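Local atomic coordinates of ribokinase (Thermotoga maritima, PDB entry 1VM7), a protein that probably phosphorylates D-ribose at O-5, using ATP and a divalent cation such as magnesium, to give D-ribose 5-phosphate. Residues Gln174-Glu179 and Lys199-Glu204. Sequence-based numbering, arbitrary orientation.
Sequences QGINEE and KDFFGE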
ATOM      1  N   GLN A 174     -23.956  -2.692  -1.621  1.00 38.31           N
ATOM      2  CA  GLN A 174     -24.312  -1.426  -2.246  1.00 38.15           C
ATOM      3  C   GLN A 174     -24.027  -1.409  -3.761  1.00 37.06           C
ATOM      4  O   GLN A 174     -23.157  -2.111  -4.257  1.00 36.86           O
ATOM      5  CB  GLN A 174     -23.742  -0.229  -1.491  1.00 38.42           C
ATOM      6  CG  GLN A 174     -22.255  -0.203  -1.196  1.00 41.10           C
ATOM      7  CD  GLN A 174     -21.903   1.057  -0.352  1.00 40.86           C
ATOM      8  N   GLY A 175     -24.832  -0.628  -4.479  1.00 36.75           N
ATOM      9  CA  GLY A 175     -24.716  -0.441  -5.919  1.00 36.28           C
ATOM     10  C   GLY A 175     -25.397  -1.508  -6.752  1.00 36.48           C
ATOM     11  O   GLY A 175     -25.105  -1.642  -7.940  1.00 37.13           O
ATOM     12  N   ILE A 176     -26.268  -2.299  -6.137  1.00 36.22           N
ATOM     13  CA  ILE A 176     -26.963  -3.378  -6.830  1.00 36.05           C
ATOM     14  C   ILE A 176     -28.273  -2.861  -7.354  1.00 36.55           C
ATOM     15  O   ILE A 176     -28.983  -2.186  -6.654  1.00 36.69           O
ATOM     16  CB  ILE A 176     -27.204  -4.575  -5.891  1.00 36.21           C
ATOM     17  CG1 ILE A 176     -25.849  -5.097  -5.404  1.00 35.64           C
ATOM     18  CG2 ILE A 176     -28.030  -5.666  -6.614  1.00 36.03           C
ATOM     19  CD1 ILE A 176     -25.926  -6.180  -4.399  1.00 36.79           C
ATOM     20  N   ASN A 177     -28.588  -3.165  -8.609  1.00 37.46           N
ATOM     21  CA  ASN A 177     -29.883  -2.804  -9.213  1.00 37.49           C
ATOM     22  C   ASN A 177     -30.815  -4.011  -9.156  1.00 37.16           C
ATOM     23  O   ASN A 177     -30.384  -5.166  -9.322  1.00 36.91           O
ATOM     24  CB  ASN A 177     -29.704  -2.319 -10.678  1.00 38.29           C
ATOM     25  CG  ASN A 177     -31.046  -2.121 -11.447  1.00 39.46           C
ATOM     26  OD1 ASN A 177     -31.291  -2.769 -12.464  1.00 43.04           O
ATOM     27  ND2 ASN A 177     -31.896  -1.222 -10.962  1.00 44.01           N
ATOM     28  N   GLU A 178     -32.090  -3.720  -8.917  1.00 36.37           N
ATOM     29  CA  GLU A 178     -33.147  -4.711  -8.763  1.00 36.47           C
ATOM     30  C   GLU A 178     -33.252  -5.709  -9.912  1.00 35.61           C
ATOM     31  O   GLU A 178     -33.766  -6.821  -9.757  1.00 35.27           O
ATOM     32  CB  GLU A 178     -34.497  -3.978  -8.660  1.00 36.45           C
ATOM     33  CG  GLU A 178     -35.668  -4.854  -8.267  1.00 37.66           C
ATOM     34  CD  GLU A 178     -36.850  -4.034  -7.814  1.00 38.32           C
ATOM     35  OE1 GLU A 178     -37.294  -3.171  -8.596  1.00 41.51           O
ATOM     36  OE2 GLU A 178     -37.323  -4.222  -6.674  1.00 41.76           O
ATOM     37  N   GLU A 179     -32.788  -5.298 -11.085  1.00 34.88           N
ATOM     38  CA  GLU A 179     -33.001  -6.079 -12.291  1.00 34.76           C
ATOM     39  C   GLU A 179     -32.341  -7.451 -12.207  1.00 33.85           C
ATOM     40  O   GLU A 179     -32.811  -8.398 -12.842  1.00 33.80           O
ATOM     41  CB  GLU A 179     -32.501  -5.318 -13.528  1.00 35.04           C
ATOM     42  CG  GLU A 179     -32.882  -5.938 -14.870  1.00 36.16           C
ATOM     43  CD  GLU A 179     -32.113  -5.336 -16.061  1.00 36.95           C
ATOM     44  OE1 GLU A 179     -31.535  -4.220 -15.940  1.00 39.83           O
ATOM     45  OE2 GLU A 179     -32.094  -5.989 -17.131  1.00 37.24           O
ATOM     46  N   LYS A 199     -33.820  -3.348   3.297  1.00 32.70           N
ATOM     47  CA  LYS A 199     -34.053  -1.922   3.472  1.00 33.68           C
ATOM     48  C   LYS A 199     -34.104  -1.249   2.083  1.00 34.01           C
ATOM     49  O   LYS A 199     -35.083  -0.571   1.743  1.00 34.15           O
ATOM     50  CB  LYS A 199     -32.968  -1.342   4.397  1.00 33.68           C
ATOM     51  CG  LYS A 199     -33.002   0.120   4.642  1.00 34.74           C
ATOM     52  N   ASP A 200     -33.094  -1.509   1.261  1.00 34.16           N
ATOM     53  CA  ASP A 200     -32.995  -0.846  -0.034  1.00 34.37           C
ATOM     54  C   ASP A 200     -34.145  -1.204  -0.963  1.00 34.18           C
ATOM     55  O   ASP A 200     -34.775  -0.320  -1.558  1.00 33.96           O
ATOM     56  CB  ASP A 200     -31.676  -1.151  -0.730  1.00 34.54           C
ATOM     57  CG  ASP A 200     -30.508  -0.479  -0.051  1.00 36.30           C
ATOM     58  OD1 ASP A 200     -30.759   0.444   0.766  1.00 40.41           O
ATOM     59  OD2 ASP A 200     -29.351  -0.874  -0.329  1.00 40.17           O
ATOM     60  N   PHE A 201     -34.434  -2.494  -1.086  1.00 33.66           N
ATOM     61  CA  PHE A 201     -35.401  -2.940  -2.094  1.00 33.31           C
ATOM     62  C   PHE A 201     -36.842  -3.114  -1.623  1.00 33.28           C
ATOM     63  O   PHE A 201     -37.767  -3.057  -2.424  1.00 32.96           O
ATOM     64  CB  PHE A 201     -34.908  -4.213  -2.768  1.00 33.19           C
ATOM     65  CG  PHE A 201     -33.736  -3.987  -3.629  1.00 31.92           C
ATOM     66  CD1 PHE A 201     -33.878  -3.325  -4.834  1.00 32.61           C
ATOM     67  CD2 PHE A 201     -32.481  -4.365  -3.222  1.00 33.78           C
ATOM     68  CE1 PHE A 201     -32.788  -3.079  -5.638  1.00 32.49           C
ATOM     69  CE2 PHE A 201     -31.374  -4.131  -4.028  1.00 33.25           C
ATOM     70  CZ  PHE A 201     -31.534  -3.484  -5.236  1.00 32.84           C
ATOM     71  N   PHE A 202     -37.034  -3.345  -0.337  1.00 33.12           N
ATOM     72  CA  PHE A 202     -38.368  -3.568   0.173  1.00 33.22           C
ATOM     73  C   PHE A 202     -38.774  -2.498   1.209  1.00 33.25           C
ATOM     74  O   PHE A 202     -39.833  -2.598   1.798  1.00 33.15           O
ATOM     75  CB  PHE A 202     -38.479  -4.992   0.745  1.00 32.93           C
ATOM     76  CG  PHE A 202     -37.845  -6.079  -0.124  1.00 32.71           C
ATOM     77  CD1 PHE A 202     -38.227  -6.259  -1.447  1.00 32.45           C
ATOM     78  CD2 PHE A 202     -36.920  -6.964   0.415  1.00 32.06           C
ATOM     79  CE1 PHE A 202     -37.674  -7.266  -2.222  1.00 32.95           C
ATOM     80  CE2 PHE A 202     -36.357  -7.971  -0.347  1.00 32.93           C
ATOM     81  CZ  PHE A 202     -36.726  -8.119  -1.678  1.00 33.31           C
ATOM     82  N   GLY A 203     -37.916  -1.499   1.430  1.00 33.84           N
ATOM     83  CA  GLY A 203     -38.217  -0.367   2.295  1.00 34.04           C
ATOM     84  C   GLY A 203     -38.181  -0.627   3.793  1.00 34.54           C
ATOM     85  O   GLY A 203     -38.508   0.267   4.581  1.00 35.26           O
ATOM     86  N   GLU A 204     -37.815  -1.835   4.198  1.00 34.79           N
ATOM     87  CA  GLU A 204     -37.760  -2.194   5.608  1.00 35.37           C
ATOM     88  C   GLU A 204     -36.966  -3.466   5.736  1.00 35.39           C
ATOM     89  O   GLU A 204     -36.650  -4.110   4.735  1.00 35.44           O
ATOM     90  CB  GLU A 204     -39.167  -2.359   6.242  1.00 35.58           C
ATOM     91  CG  GLU A 204     -40.137  -3.286   5.508  1.00 35.77           C
ATOM     92  CD  GLU A 204     -41.412  -3.618   6.306  1.00 36.32           C
ATOM     93  OE1 GLU A 204     -41.827  -2.873   7.232  1.00 33.95           O
ATOM     94  OE2 GLU A 204     -42.019  -4.663   5.976  1.00 39.86           O
TER
HETATM   95  O   HOH W   1     -39.487  -4.596  -4.930  1.00 29.63           O
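Glu178 and Phe201 bring their CA atoms closest across the segments, 7.3 Å apart, a gap spanned by the ring of Phe201. Within this ribokinase (PfkB) fold, it is a surface contact, burying 187 Å² in all, that sets the last turn of helix 191-202 and its exit, residues 199-204, against residues 174-179 of the loop between strands 165-168 and 186-187 of the large sheet. Gly203 leaves the helix with positive phi (75°), its N weakly hydrogen-bonded to Lys199 O. No direct hydrogen bond joins the segments. Phe201 instead extends its ring to the loop, CG lying anti to its own carbonyl carbon (chi1 -69°), which aims the CZ end at the loop backbone. Ile176 O meets that end at the ring edge, near the ring plane, 3.2 Å from CZ, while Glu178 N approaches obliquely, 3.4 Å from CE1. Alongside, Glu178 CB lies 3.6 Å from Phe201 CE1, and the two side chains run past each other in opposite directions, the carboxylate and ring planes 31° apart. Ile176 adds a looser apolar touch, CG2 4.4 Å from Phe201 CZ. Phe181, a little further along the same loop, meets the Phe201 ring edge-to-face and also touches Ile176. With the ring gone, as in an alanine here, Ile176 O and Glu178 CB would probably face a gap, and Phe181 would lose its edge-to-face partner. Asn177 OD1 accepts a weak hydrogen bond from Glu179 N. A water completes the contact, donating to Glu178 OE2 at 2.8 Å and, weakly, to Phe201 O at 3.4 Å.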